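Local coordinates for putative cell surface protein (Streptococcus pyogenes, PDB 4OFQ) that probably serves in cell-surface adhesion as an antigen I/II-family protein, its C-terminal region being an elongated pair of beta-sandwich domains, at residues G30-P35 / V225-R230; D260-D265 / R304-G309; K62-V67 / I173-G178; H78-N83 / L153-K158; L243-D248 / T281-E286. One frame throughout, in Å; residues are numbered along the deposited sequence.

Interaction 1 of 5, residues G30-P35 / V225-R230; sequences GKSVLP and VVPTNR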
# COMPACT_ATOMS: atom_id res chain seq x y z
N GLY A 30 10.01 -0.22 5.90
CA GLY A 30 9.71 0.63 7.04
C GLY A 30 8.78 1.79 6.73
O GLY A 30 8.45 2.56 7.63
N LYS A 31 8.35 1.92 5.48
CA LYS A 31 7.53 3.07 5.07
C LYS A 31 6.05 2.74 4.98
O LYS A 31 5.68 1.57 4.84
CB LYS A 31 7.98 3.61 3.71
CG LYS A 31 9.47 3.84 3.60
CD LYS A 31 9.93 4.87 4.59
CE LYS A 31 11.42 5.12 4.45
NZ LYS A 31 11.79 5.75 3.15
N SER A 32 5.20 3.76 5.03
CA SER A 32 3.77 3.52 4.94
C SER A 32 3.31 3.38 3.47
O SER A 32 3.93 3.93 2.54
CB SER A 32 2.97 4.62 5.66
OG SER A 32 3.25 5.89 5.11
N VAL A 33 2.23 2.63 3.30
CA VAL A 33 1.65 2.37 1.98
C VAL A 33 0.15 2.57 2.08
O VAL A 33 -0.37 2.85 3.16
CB VAL A 33 1.96 0.94 1.49
CG1 VAL A 33 3.46 0.72 1.38
CG2 VAL A 33 1.31 -0.11 2.45
N LEU A 34 -0.55 2.43 0.96
CA LEU A 34 -1.99 2.67 0.87
C LEU A 34 -2.73 1.34 0.64
O LEU A 34 -2.12 0.37 0.21
CB LEU A 34 -2.28 3.67 -0.26
CG LEU A 34 -1.61 5.04 -0.05
CD1 LEU A 34 -1.78 5.94 -1.26
CD2 LEU A 34 -2.22 5.70 1.19
N PRO A 35 -4.05 1.30 0.94
CA PRO A 35 -4.83 0.06 0.80
C PRO A 35 -4.72 -0.60 -0.59
O PRO A 35 -4.66 -1.84 -0.71
CB PRO A 35 -6.25 0.53 1.04
CG PRO A 35 -6.11 1.67 2.00
CD PRO A 35 -4.83 2.36 1.60
N VAL A 225 -4.72 13.73 5.87
CA VAL A 225 -3.34 14.21 5.80
C VAL A 225 -2.41 13.07 5.38
O VAL A 225 -2.36 12.02 6.04
CB VAL A 225 -2.88 14.80 7.13
CG1 VAL A 225 -1.41 15.15 7.06
CG2 VAL A 225 -3.73 16.06 7.50
N VAL A 226 -1.70 13.26 4.28
CA VAL A 226 -0.73 12.28 3.80
C VAL A 226 0.53 12.44 4.63
O VAL A 226 1.12 13.52 4.67
CB VAL A 226 -0.41 12.51 2.31
CG1 VAL A 226 0.59 11.49 1.80
CG2 VAL A 226 -1.69 12.43 1.50
N PRO A 227 0.95 11.37 5.32
CA PRO A 227 2.04 11.45 6.29
C PRO A 227 3.40 11.38 5.65
O PRO A 227 3.52 10.89 4.52
CB PRO A 227 1.83 10.20 7.14
CG PRO A 227 1.29 9.19 6.14
CD PRO A 227 0.37 10.01 5.25
N THR A 228 4.42 11.83 6.38
CA THR A 228 5.80 11.70 5.93
C THR A 228 6.27 10.28 6.19
O THR A 228 5.57 9.50 6.85
CB THR A 228 6.75 12.69 6.62
OG1 THR A 228 6.74 12.45 8.03
CG2 THR A 228 6.31 14.12 6.36
N ASN A 229 7.45 9.95 5.67
CA ASN A 229 7.98 8.59 5.72
C ASN A 229 7.02 7.58 5.07
O ASN A 229 6.78 6.48 5.57
CB ASN A 229 8.33 8.19 7.16
CG ASN A 229 9.43 7.14 7.23
OD1 ASN A 229 9.29 6.13 7.91
ND2 ASN A 229 10.52 7.36 6.50
N ARG A 230 6.47 7.99 3.93
CA ARG A 230 5.62 7.14 3.12
C ARG A 230 6.45 6.56 1.98
O ARG A 230 7.54 7.06 1.67
CB ARG A 230 4.45 7.96 2.57
CG ARG A 230 4.91 9.16 1.74
CD ARG A 230 3.75 9.89 1.18
NE ARG A 230 4.14 11.03 0.36
CZ ARG A 230 4.28 12.26 0.82
NH1 ARG A 230 4.09 12.51 2.11
NH2 ARG A 230 4.63 13.23 -0.01
O HOH W 1 10.30 3.81 9.00
O HOH W 2 10.06 8.48 2.58
O HOH W 3 10.28 6.82 0.78
O HOH W 4 4.04 7.29 7.36

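Interaction 2 of 5, residues D260-D265 / R304-G309; sequences DITLSD and RSSEFG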
# COMPACT_ATOMS: atom_id res chain seq x y z
N ASP A 260 1.86 22.50 6.52
CA ASP A 260 2.91 23.08 5.70
C ASP A 260 3.32 22.07 4.62
O ASP A 260 3.60 20.91 4.92
CB ASP A 260 4.14 23.44 6.52
CG ASP A 260 3.91 24.61 7.47
OD1 ASP A 260 2.94 25.37 7.30
OD2 ASP A 260 4.73 24.76 8.40
N ILE A 261 3.37 22.53 3.37
CA ILE A 261 3.69 21.67 2.23
C ILE A 261 5.00 22.11 1.58
O ILE A 261 5.14 23.26 1.17
CB ILE A 261 2.56 21.71 1.17
CG1 ILE A 261 1.23 21.27 1.78
CG2 ILE A 261 2.91 20.82 -0.04
CD1 ILE A 261 0.01 21.66 0.96
N THR A 262 5.96 21.20 1.49
CA THR A 262 7.25 21.52 0.87
C THR A 262 7.31 20.91 -0.52
O THR A 262 6.97 19.74 -0.70
CB THR A 262 8.44 21.02 1.72
OG1 THR A 262 8.41 21.68 3.00
CG2 THR A 262 9.77 21.31 1.03
N LEU A 263 7.72 21.71 -1.50
CA LEU A 263 7.80 21.26 -2.89
C LEU A 263 9.24 20.91 -3.24
O LEU A 263 10.14 21.15 -2.45
CB LEU A 263 7.26 22.32 -3.85
CG LEU A 263 5.82 22.74 -3.52
CD1 LEU A 263 5.31 23.73 -4.53
CD2 LEU A 263 4.90 21.51 -3.45
N SER A 264 9.44 20.33 -4.42
CA SER A 264 10.76 19.82 -4.81
C SER A 264 11.77 20.94 -5.03
O SER A 264 12.98 20.72 -4.91
CB SER A 264 10.65 18.94 -6.05
OG SER A 264 9.86 19.58 -7.04
N ASP A 265 11.27 22.13 -5.36
CA ASP A 265 12.15 23.28 -5.55
C ASP A 265 12.60 23.89 -4.23
O ASP A 265 13.34 24.88 -4.21
CB ASP A 265 11.50 24.35 -6.44
CG ASP A 265 10.22 24.93 -5.85
OD1 ASP A 265 9.89 24.65 -4.68
OD2 ASP A 265 9.54 25.68 -6.58
N ARG A 304 8.55 13.57 -0.51
CA ARG A 304 8.10 12.53 0.42
C ARG A 304 8.34 12.87 1.88
O ARG A 304 7.68 12.33 2.76
CB ARG A 304 8.76 11.19 0.11
CG ARG A 304 7.92 10.34 -0.77
CD ARG A 304 8.56 9.01 -1.01
NE ARG A 304 8.36 8.64 -2.39
CZ ARG A 304 8.75 7.49 -2.92
NH1 ARG A 304 9.37 6.59 -2.16
NH2 ARG A 304 8.53 7.24 -4.20
N SER A 305 9.28 13.77 2.14
CA SER A 305 9.55 14.19 3.50
C SER A 305 8.55 15.25 3.96
O SER A 305 8.69 15.80 5.06
CB SER A 305 10.97 14.72 3.62
OG SER A 305 11.21 15.67 2.60
N SER A 306 7.57 15.56 3.12
CA SER A 306 6.54 16.55 3.46
C SER A 306 5.16 15.93 3.60
O SER A 306 4.77 15.07 2.80
CB SER A 306 6.46 17.65 2.40
OG SER A 306 5.40 18.56 2.69
N GLU A 307 4.42 16.36 4.61
CA GLU A 307 3.00 16.00 4.70
C GLU A 307 2.22 16.70 3.59
O GLU A 307 2.72 17.65 2.99
CB GLU A 307 2.42 16.41 6.05
CG GLU A 307 3.00 15.66 7.23
CD GLU A 307 2.20 15.86 8.51
OE1 GLU A 307 1.74 17.00 8.75
OE2 GLU A 307 2.02 14.88 9.27
N PHE A 308 1.01 16.23 3.31
CA PHE A 308 0.12 16.94 2.39
C PHE A 308 -1.31 16.81 2.87
O PHE A 308 -1.77 15.72 3.20
CB PHE A 308 0.25 16.42 0.95
CG PHE A 308 -0.64 17.14 -0.04
CD1 PHE A 308 -0.24 18.34 -0.62
CD2 PHE A 308 -1.89 16.64 -0.37
CE1 PHE A 308 -1.06 19.02 -1.52
CE2 PHE A 308 -2.72 17.31 -1.26
CZ PHE A 308 -2.30 18.51 -1.84
N GLY A 309 -2.03 17.92 2.93
CA GLY A 309 -3.44 17.86 3.28
C GLY A 309 -4.15 19.16 2.94
O GLY A 309 -3.53 20.23 2.94
O HOH W 5 6.91 20.42 4.84

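Interaction 3 of 5, residues K62-V67 / I173-G178; sequences KGFIYV and IDFGNG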
# COMPACT_ATOMS: atom_id res chain seq x y z
N LYS A 62 18.64 -33.57 -0.29
CA LYS A 62 17.69 -32.85 0.55
C LYS A 62 17.23 -31.55 -0.12
O LYS A 62 16.24 -30.94 0.29
CB LYS A 62 18.28 -32.57 1.93
CG LYS A 62 18.56 -33.84 2.72
CD LYS A 62 19.04 -33.53 4.13
CE LYS A 62 19.43 -34.79 4.88
NZ LYS A 62 19.72 -34.52 6.32
N GLY A 63 17.97 -31.13 -1.15
CA GLY A 63 17.48 -30.14 -2.08
C GLY A 63 17.61 -28.69 -1.63
O GLY A 63 18.33 -28.37 -0.69
N PHE A 64 16.89 -27.82 -2.32
CA PHE A 64 17.02 -26.39 -2.09
C PHE A 64 15.64 -25.78 -2.15
O PHE A 64 14.95 -25.86 -3.17
CB PHE A 64 17.96 -25.79 -3.13
CG PHE A 64 19.26 -26.52 -3.21
CD1 PHE A 64 20.26 -26.26 -2.29
CD2 PHE A 64 19.46 -27.54 -4.14
CE1 PHE A 64 21.46 -26.97 -2.33
CE2 PHE A 64 20.64 -28.24 -4.18
CZ PHE A 64 21.65 -27.95 -3.27
N ILE A 65 15.23 -25.22 -1.01
CA ILE A 65 13.88 -24.70 -0.85
C ILE A 65 13.99 -23.22 -0.50
O ILE A 65 14.87 -22.84 0.28
CB ILE A 65 13.14 -25.42 0.30
CG1 ILE A 65 12.89 -26.89 -0.08
CG2 ILE A 65 11.81 -24.69 0.63
CD1 ILE A 65 12.42 -27.75 1.06
N TYR A 66 13.14 -22.40 -1.11
CA TYR A 66 13.04 -20.99 -0.73
C TYR A 66 11.60 -20.73 -0.32
O TYR A 66 10.68 -21.21 -0.98
CB TYR A 66 13.44 -20.08 -1.90
CG TYR A 66 13.82 -18.67 -1.45
CD1 TYR A 66 14.99 -18.45 -0.73
CD2 TYR A 66 13.00 -17.57 -1.73
CE1 TYR A 66 15.35 -17.18 -0.30
CE2 TYR A 66 13.36 -16.28 -1.31
CZ TYR A 66 14.53 -16.09 -0.60
OH TYR A 66 14.92 -14.84 -0.16
N VAL A 67 11.40 -19.97 0.75
CA VAL A 67 10.06 -19.75 1.29
C VAL A 67 9.80 -18.26 1.37
O VAL A 67 10.66 -17.50 1.79
CB VAL A 67 9.91 -20.36 2.73
CG1 VAL A 67 8.65 -19.86 3.43
CG2 VAL A 67 9.87 -21.89 2.67
N ILE A 173 16.25 -23.06 2.72
CA ILE A 173 16.62 -24.36 3.27
C ILE A 173 17.49 -25.09 2.27
O ILE A 173 17.02 -25.51 1.21
CB ILE A 173 15.39 -25.24 3.62
CG1 ILE A 173 14.38 -24.47 4.48
CG2 ILE A 173 15.83 -26.54 4.30
CD1 ILE A 173 13.08 -25.24 4.70
N ASP A 174 18.78 -25.22 2.61
CA ASP A 174 19.77 -25.82 1.73
C ASP A 174 20.29 -27.08 2.39
O ASP A 174 20.71 -27.05 3.55
CB ASP A 174 20.94 -24.86 1.51
CG ASP A 174 20.50 -23.46 1.13
OD1 ASP A 174 19.52 -23.34 0.36
OD2 ASP A 174 21.15 -22.49 1.58
N PHE A 175 20.27 -28.18 1.66
CA PHE A 175 20.70 -29.47 2.17
C PHE A 175 19.99 -29.79 3.49
O PHE A 175 20.58 -30.44 4.35
CB PHE A 175 22.22 -29.49 2.45
CG PHE A 175 23.05 -28.80 1.41
CD1 PHE A 175 23.37 -29.44 0.22
CD2 PHE A 175 23.55 -27.52 1.64
CE1 PHE A 175 24.15 -28.80 -0.74
CE2 PHE A 175 24.33 -26.88 0.69
CZ PHE A 175 24.63 -27.52 -0.50
N GLY A 176 18.76 -29.31 3.64
CA GLY A 176 18.02 -29.47 4.89
C GLY A 176 18.34 -28.46 5.98
O GLY A 176 17.71 -28.47 7.05
N ASN A 177 19.31 -27.58 5.75
CA ASN A 177 19.65 -26.56 6.74
C ASN A 177 18.85 -25.27 6.52
O ASN A 177 18.92 -24.68 5.44
CB ASN A 177 21.14 -26.22 6.67
CG ASN A 177 22.03 -27.42 6.87
OD1 ASN A 177 21.80 -28.25 7.76
ND2 ASN A 177 23.05 -27.54 6.03
N GLY A 178 18.12 -24.83 7.55
CA GLY A 178 17.31 -23.62 7.45
C GLY A 178 18.03 -22.33 7.83
O GLY A 178 18.83 -22.31 8.76
O HOH W 6 16.65 -28.53 1.71
O HOH W 7 17.45 -22.83 -0.93

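Interaction 4 of 5, residues H78-N83 / L153-K158; sequences HSLVVN and LSFKLK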
# COMPACT_ATOMS: atom_id res chain seq x y z
N HIS A 78 -3.06 -14.92 -2.80
CA HIS A 78 -3.56 -15.29 -4.13
C HIS A 78 -3.35 -14.24 -5.21
O HIS A 78 -3.59 -14.50 -6.38
CB HIS A 78 -5.02 -15.69 -4.00
CG HIS A 78 -5.23 -16.77 -2.99
ND1 HIS A 78 -4.97 -18.10 -3.27
CD2 HIS A 78 -5.57 -16.72 -1.68
CE1 HIS A 78 -5.18 -18.82 -2.19
NE2 HIS A 78 -5.55 -18.01 -1.21
N SER A 79 -2.91 -13.05 -4.81
CA SER A 79 -2.67 -11.97 -5.77
C SER A 79 -1.25 -11.98 -6.31
O SER A 79 -0.90 -11.18 -7.18
CB SER A 79 -2.93 -10.60 -5.12
OG SER A 79 -1.94 -10.30 -4.14
N LEU A 80 -0.42 -12.90 -5.81
CA LEU A 80 0.99 -12.92 -6.20
C LEU A 80 1.19 -12.93 -7.71
O LEU A 80 0.59 -13.73 -8.42
CB LEU A 80 1.73 -14.13 -5.59
CG LEU A 80 3.18 -14.32 -6.09
CD1 LEU A 80 4.06 -13.10 -5.73
CD2 LEU A 80 3.82 -15.62 -5.54
N VAL A 81 2.04 -12.03 -8.18
CA VAL A 81 2.54 -12.09 -9.56
C VAL A 81 4.04 -12.30 -9.48
O VAL A 81 4.75 -11.49 -8.85
CB VAL A 81 2.25 -10.79 -10.33
CG1 VAL A 81 2.94 -10.82 -11.73
CG2 VAL A 81 0.75 -10.55 -10.45
N VAL A 82 4.54 -13.38 -10.07
CA VAL A 82 5.98 -13.61 -10.07
C VAL A 82 6.55 -12.90 -11.27
O VAL A 82 6.39 -13.35 -12.41
CB VAL A 82 6.32 -15.11 -10.13
CG1 VAL A 82 7.83 -15.33 -10.15
CG2 VAL A 82 5.72 -15.81 -8.94
N ASN A 83 7.21 -11.77 -11.04
CA ASN A 83 7.74 -10.99 -12.16
C ASN A 83 8.94 -11.69 -12.81
O ASN A 83 9.08 -11.71 -14.04
CB ASN A 83 8.07 -9.57 -11.71
CG ASN A 83 6.87 -8.89 -11.07
OD1 ASN A 83 5.81 -8.80 -11.68
ND2 ASN A 83 7.01 -8.48 -9.82
N LEU A 153 8.76 -10.30 -6.82
CA LEU A 153 7.41 -10.76 -6.48
C LEU A 153 6.52 -9.57 -6.18
O LEU A 153 6.93 -8.68 -5.45
CB LEU A 153 7.48 -11.60 -5.20
CG LEU A 153 8.49 -12.75 -5.19
CD1 LEU A 153 8.53 -13.46 -3.82
CD2 LEU A 153 8.15 -13.74 -6.30
N SER A 154 5.30 -9.55 -6.71
CA SER A 154 4.36 -8.46 -6.37
C SER A 154 3.09 -9.00 -5.72
O SER A 154 2.47 -9.92 -6.26
CB SER A 154 3.98 -7.66 -7.63
OG SER A 154 5.13 -7.02 -8.17
N PHE A 155 2.68 -8.40 -4.60
CA PHE A 155 1.44 -8.77 -3.91
C PHE A 155 0.51 -7.55 -3.78
O PHE A 155 0.98 -6.40 -3.69
CB PHE A 155 1.72 -9.22 -2.47
CG PHE A 155 2.48 -10.52 -2.34
CD1 PHE A 155 1.82 -11.75 -2.40
CD2 PHE A 155 3.84 -10.51 -2.06
CE1 PHE A 155 2.52 -12.93 -2.23
CE2 PHE A 155 4.55 -11.70 -1.89
CZ PHE A 155 3.89 -12.90 -1.97
N LYS A 156 -0.79 -7.82 -3.74
CA LYS A 156 -1.78 -6.83 -3.28
C LYS A 156 -2.21 -7.14 -1.83
O LYS A 156 -2.05 -8.27 -1.36
CB LYS A 156 -3.03 -6.88 -4.15
CG LYS A 156 -2.75 -6.92 -5.64
CD LYS A 156 -2.36 -5.57 -6.20
CE LYS A 156 -2.14 -5.67 -7.71
NZ LYS A 156 -1.81 -4.35 -8.34
N LEU A 157 -2.77 -6.14 -1.16
CA LEU A 157 -3.33 -6.33 0.19
C LEU A 157 -4.77 -6.88 0.13
O LEU A 157 -5.48 -6.68 -0.85
CB LEU A 157 -3.36 -4.98 0.92
CG LEU A 157 -2.01 -4.27 1.10
CD1 LEU A 157 -2.19 -2.89 1.73
CD2 LEU A 157 -1.10 -5.14 1.95
N LYS A 158 -5.20 -7.55 1.20
CA LYS A 158 -6.60 -7.97 1.31
C LYS A 158 -7.46 -6.73 1.51
O LYS A 158 -7.10 -5.84 2.27
CB LYS A 158 -6.79 -8.94 2.49
CG LYS A 158 -6.11 -10.32 2.28
CD LYS A 158 -6.44 -11.26 3.44
CE LYS A 158 -6.09 -12.70 3.07
NZ LYS A 158 -6.31 -13.70 4.17

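Interaction 5 of 5, residues L243-D248 / T281-E286; sequences LQHTHD and TVYNKE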
# COMPACT_ATOMS: atom_id res chain seq x y z
N LEU A 243 -24.09 16.77 -4.07
CA LEU A 243 -24.92 17.62 -3.24
C LEU A 243 -26.39 17.29 -3.46
O LEU A 243 -26.77 16.88 -4.55
CB LEU A 243 -24.66 19.09 -3.57
CG LEU A 243 -23.25 19.58 -3.25
CD1 LEU A 243 -22.98 20.91 -3.95
CD2 LEU A 243 -23.07 19.70 -1.74
N GLN A 244 -27.20 17.45 -2.42
CA GLN A 244 -28.64 17.28 -2.57
C GLN A 244 -29.16 18.56 -3.22
O GLN A 244 -29.72 19.42 -2.54
CB GLN A 244 -29.29 17.08 -1.20
CG GLN A 244 -30.70 16.57 -1.26
CD GLN A 244 -31.24 16.21 0.12
OE1 GLN A 244 -30.60 15.48 0.88
NE2 GLN A 244 -32.41 16.74 0.45
N HIS A 245 -28.94 18.69 -4.52
CA HIS A 245 -29.23 19.95 -5.21
C HIS A 245 -30.71 20.32 -5.34
O HIS A 245 -31.04 21.42 -5.78
CB HIS A 245 -28.51 20.02 -6.58
CG HIS A 245 -29.03 19.04 -7.58
ND1 HIS A 245 -29.42 17.76 -7.25
CD2 HIS A 245 -29.23 19.16 -8.92
CE1 HIS A 245 -29.84 17.13 -8.34
NE2 HIS A 245 -29.73 17.96 -9.36
N THR A 246 -31.61 19.42 -4.94
CA THR A 246 -33.01 19.80 -4.78
C THR A 246 -33.18 20.81 -3.64
O THR A 246 -34.12 21.61 -3.64
CB THR A 246 -33.88 18.58 -4.45
OG1 THR A 246 -33.27 17.84 -3.39
CG2 THR A 246 -34.02 17.67 -5.67
N HIS A 247 -32.26 20.78 -2.67
CA HIS A 247 -32.38 21.60 -1.46
C HIS A 247 -31.19 22.54 -1.23
O HIS A 247 -31.32 23.58 -0.56
CB HIS A 247 -32.54 20.71 -0.23
CG HIS A 247 -33.84 19.96 -0.18
ND1 HIS A 247 -34.12 18.90 -1.01
CD2 HIS A 247 -34.93 20.13 0.60
CE1 HIS A 247 -35.33 18.44 -0.75
NE2 HIS A 247 -35.84 19.16 0.23
N ASP A 248 -30.04 22.17 -1.75
CA ASP A 248 -28.81 22.95 -1.55
C ASP A 248 -28.38 23.52 -2.89
O ASP A 248 -28.14 22.77 -3.84
CB ASP A 248 -27.67 22.07 -1.03
CG ASP A 248 -27.72 21.83 0.47
OD1 ASP A 248 -28.48 22.51 1.19
OD2 ASP A 248 -26.98 20.93 0.94
N THR A 281 -12.10 23.10 -10.06
CA THR A 281 -13.41 22.82 -9.50
C THR A 281 -14.38 22.62 -10.65
O THR A 281 -14.39 23.40 -11.60
CB THR A 281 -13.90 23.97 -8.60
OG1 THR A 281 -13.08 24.03 -7.42
CG2 THR A 281 -15.37 23.75 -8.20
N VAL A 282 -15.18 21.56 -10.57
CA VAL A 282 -16.25 21.38 -11.54
C VAL A 282 -17.55 21.17 -10.79
O VAL A 282 -17.66 20.29 -9.94
CB VAL A 282 -15.99 20.18 -12.47
CG1 VAL A 282 -17.19 19.96 -13.39
CG2 VAL A 282 -14.72 20.39 -13.28
N TYR A 283 -18.54 22.00 -11.08
CA TYR A 283 -19.87 21.76 -10.54
C TYR A 283 -20.88 21.62 -11.65
O TYR A 283 -20.98 22.48 -12.53
CB TYR A 283 -20.31 22.83 -9.55
CG TYR A 283 -21.72 22.59 -9.06
CD1 TYR A 283 -21.99 21.56 -8.16
CD2 TYR A 283 -22.78 23.37 -9.50
CE1 TYR A 283 -23.29 21.31 -7.72
CE2 TYR A 283 -24.07 23.15 -9.06
CZ TYR A 283 -24.32 22.12 -8.17
OH TYR A 283 -25.60 21.89 -7.74
N ASN A 284 -21.64 20.54 -11.59
CA ASN A 284 -22.67 20.27 -12.58
C ASN A 284 -24.03 20.68 -12.05
O ASN A 284 -24.61 19.98 -11.21
CB ASN A 284 -22.67 18.78 -12.95
CG ASN A 284 -23.60 18.46 -14.11
OD1 ASN A 284 -24.66 19.06 -14.28
ND2 ASN A 284 -23.20 17.49 -14.92
N LYS A 285 -24.55 21.80 -12.54
CA LYS A 285 -25.79 22.38 -12.02
C LYS A 285 -26.99 21.46 -12.18
O LYS A 285 -27.88 21.44 -11.33
CB LYS A 285 -26.07 23.72 -12.70
CG LYS A 285 -24.88 24.65 -12.74
CD LYS A 285 -25.23 25.97 -13.40
CE LYS A 285 -26.39 26.64 -12.68
NZ LYS A 285 -26.61 28.04 -13.17
N GLU A 286 -26.99 20.69 -13.26
CA GLU A 286 -28.10 19.81 -13.57
C GLU A 286 -28.14 18.57 -12.66
O GLU A 286 -29.21 18.07 -12.32
CB GLU A 286 -28.05 19.41 -15.04
CG GLU A 286 -29.24 18.59 -15.52
CD GLU A 286 -29.08 18.11 -16.96
OE1 GLU A 286 -28.11 18.53 -17.63
OE2 GLU A 286 -29.94 17.32 -17.42
O HOH W 8 -25.94 22.45 -5.23

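Interaction 1 of 5, residues G30-P35 / V225-R230
Where the C2 adhesin domain meets the C-terminal one, Ser-32 and Arg-230 form a single beta bridge across the junction. The Ser-32 N-H points to Asn-229 O at 3.2 Å, lying in the carbonyl plane on a lone pair, with an angle of 165° at the hydrogen. Beside this bond the serine hydroxyl rests on the backbone of the next residue, OG 3.3 Å from Arg-230 CA. Lys-31 and Asn-229 cross at about a right angle, the lysine methylenes passing across the amide so that CE lies 3.2 Å from Asn-229 ND2. Bends at chi2 and chi4 fold the lysine, and NZ donates to two waters that both donate to Arg-230 O. A third water joins Gly-30 O to Asn-229 OD1, and a fourth lies between Ser-32 OG and Thr-228 O. Within the loop, Arg-230 NH1 bonds Pro-227 O at 3.0 Å, coplanar with the guanidinium but 53° above the carbonyl plane; the same nitrogen also bonds Ser-306 O. Strand 32-33 is an outermost strand of the mixed sheet, parallel to strand 177-188, and residues 225-230 belong to the connection between strands 216-222 and 237-242.

Interaction 2 of 5, residues D260-D265 / R304-G309
Ile-261 brings its CD1 methyl obliquely up to the Phe-308 ring, 3.7 Å from Phe-308 CD1. CG2 of the isoleucine comes near the same ring carbon, at 4.1 Å from Phe-308 CD1, so two branches share the aromatic neighbour. The ring continues into the hydrophobic interior of the C-terminal domain, where Tyr-237 and Phe-294 meet it edge-to-face and Phe-298 and Leu-299 of helix 296-299 pack on it.

A polar centre lies next to this apolar patch. Ser-306 OG, held anti to its own backbone N (chi1 176°), receives the Thr-262 N-H at 3.0 Å in an almost straight bond of 175°. The hydroxyl in turn donates to Glu-307 O, 2.8 Å from Ser-306 OG, meeting a lone pair of that oxygen in the carbonyl plane. A water also donates to Ser-306 OG and lies 2.7 Å from Thr-262 OG1, tying the two hydroxyls together. Alongside, the beta carbons touch, with Thr-262 CB 4.0 Å from Ser-306 CB.

Strand 261-262 has its backbone partner in strand 268-269, whereas residues 304-309 are irregular here. The serine side chain therefore does the work of a strand carbonyl toward Thr-262. With its proton committed to Glu-307 O, the hydroxyl oxygen acts as acceptor for both the amide and the water, so this buried polar group is well satisfied beside the Ile-261 and Phe-308 contact.

Interaction 3 of 5, residues K62-V67 / I173-G178
Phe-64 presents the edge of its ring to a face of Phe-175, an edge-to-face pair beside the type I' turn that closes the two-residue beta hairpin between strands 164-174 and 177-188. The centroids are 5.1 Å apart and the planes stand at 78°, with Phe-64 CE1 3.6 Å above the Phe-175 ring and offset toward its rim. Helix 135-143 packs on both rings, and Tyr-50 meets Phe-175 edge-to-face. On the other face of the sheet Ile-65 and Ile-173 form an antiparallel hydrogen-bonded pair, their CB atoms 4.0 Å apart, covered by helix 110-119. This part is closely packed, with Phe-64, Ile-65 and Ile-173 buried and Phe-175 partly exposed. The solvent side is Lys-62, whose CB touches Gly-176 N at 3.7 Å while the rest of the chain, extended beyond CG, leads away from the turn after CD passes Phe-175 O. A water bridges here as well, accepting from Gly-176 N and donating to Lys-62 O. Gly-176, at positive phi, sits where a beta carbon would crowd Lys-62 CD. Between the two regions the Phe-175 N-H meets Gly-63 O at 3.1 Å, approaching nearly along the C=O axis at 168°.

Interaction 4 of 5, residues H78-N83 / L153-K158
Ser-79 OG has two partners: it receives the Lys-156 N-H at 2.8 Å, at an angle of 164°, and is also hydrogen-bonded to Asp-76 O. Its position, between backbone N and carbonyl carbon (chi1 69°), brings the oxygen over to the strand 149-157 backbone at the corner where the chain turns from strand 75-76 into strand 80-87. Beyond the corner the strands pair antiparallel, with Val-81 and Ser-154 a hydrogen-bonded pair. Leu-80 places CD1 over a face of Phe-155, 3.9 Å from the ring centroid in a CH-pi contact, and its CB lies 3.7 Å from Phe-155 CE1. On the same face of the sheet Val-82 and Leu-153 lie side by side, pointing the same way. At the far end Asn-83 ND2 donates to Ser-154 OG at 2.9 Å, in the amide plane; ND2 also bonds Asn-152 OD1, and Ser-154 OG also pairs with Thr-40 OG1. Phe-155 meets Tyr-70, a calcium ligand, so this apolar face backs onto the metal-site neighbourhood. The chemistry thus gives the pairing one apolar face, made by Leu-80, Val-82, Leu-153 and Phe-155, while side-chain hydrogen bonds from Ser-79 and Asn-83 add to those of the backbone.

Interaction 5 of 5, residues L243-D248 / T281-E286
His-245 bonds Glu-286 O in an unusual way, its NE2 standing 51° above the carbonyl plane and 3.0 Å from the oxygen. The bond is also bent, with 140° at the hydrogen, and the oxygen lies somewhat out of the ring plane. At the ring edge CD2 approaches a second carbonyl, His-245 CD2 being 3.6 Å from Lys-285 O. A chi1 of 68° sets CG between the backbone N and carbonyl carbon; the NE2 end of the ring reaches Glu-286 O.

Tyr-283 reaches in from strand 279-284. Its hydroxyl lies 3.6 Å from His-245 CB, and a water joins it to Asp-248 O, 2.6 Å from Tyr-283 OH and donating to the carbonyl. Further back Leu-243 CD1 touches Tyr-283 CE1 at 3.8 Å, while Tyr-250 stacks on the tyrosine ring. The backbones stay well apart, the nearest alpha carbons being 8.0 Å from each other (His-245 CA and Lys-285 CA), and the contact is made by side chains reaching the other segment's side chains or backbone carbonyls, and by a water.

An inverse gamma turn centred on Gln-244 lies between the two residues of 243-248 that touch the strand, Leu-243 and His-245. The contact is a mixed one at the surface: NE2 carries a proton and donates it to Glu-286 O, and a water links Tyr-283 OH to Asp-248 O, beside the apolar touch of leucine and tyrosine.

In the fold
Interactions 1 and 2 touch, extending from the domain junction into the C-terminal domain: Val-226 N lies 2.7 Å from Phe-308 O, and Arg-230 NH1 is equally close to Ser-306 O. Interaction 1 also touches interaction 4, where Leu-34 O packs 3.6 Å from Leu-157 CD1, and it shares the mixed sheet with interaction 3. Interactions 3 and 4 have nearest atoms about 6 Å apart, in the C2 domain that holds the calcium ion; the side chain of Phe-155 is about 9 Å from the metal and that of Ile-65 about 14 Å. Interaction 5 lies remote in the C-terminal domain, its centre about 64 Å from that of interaction 3, consistent with an elongated adhesin module.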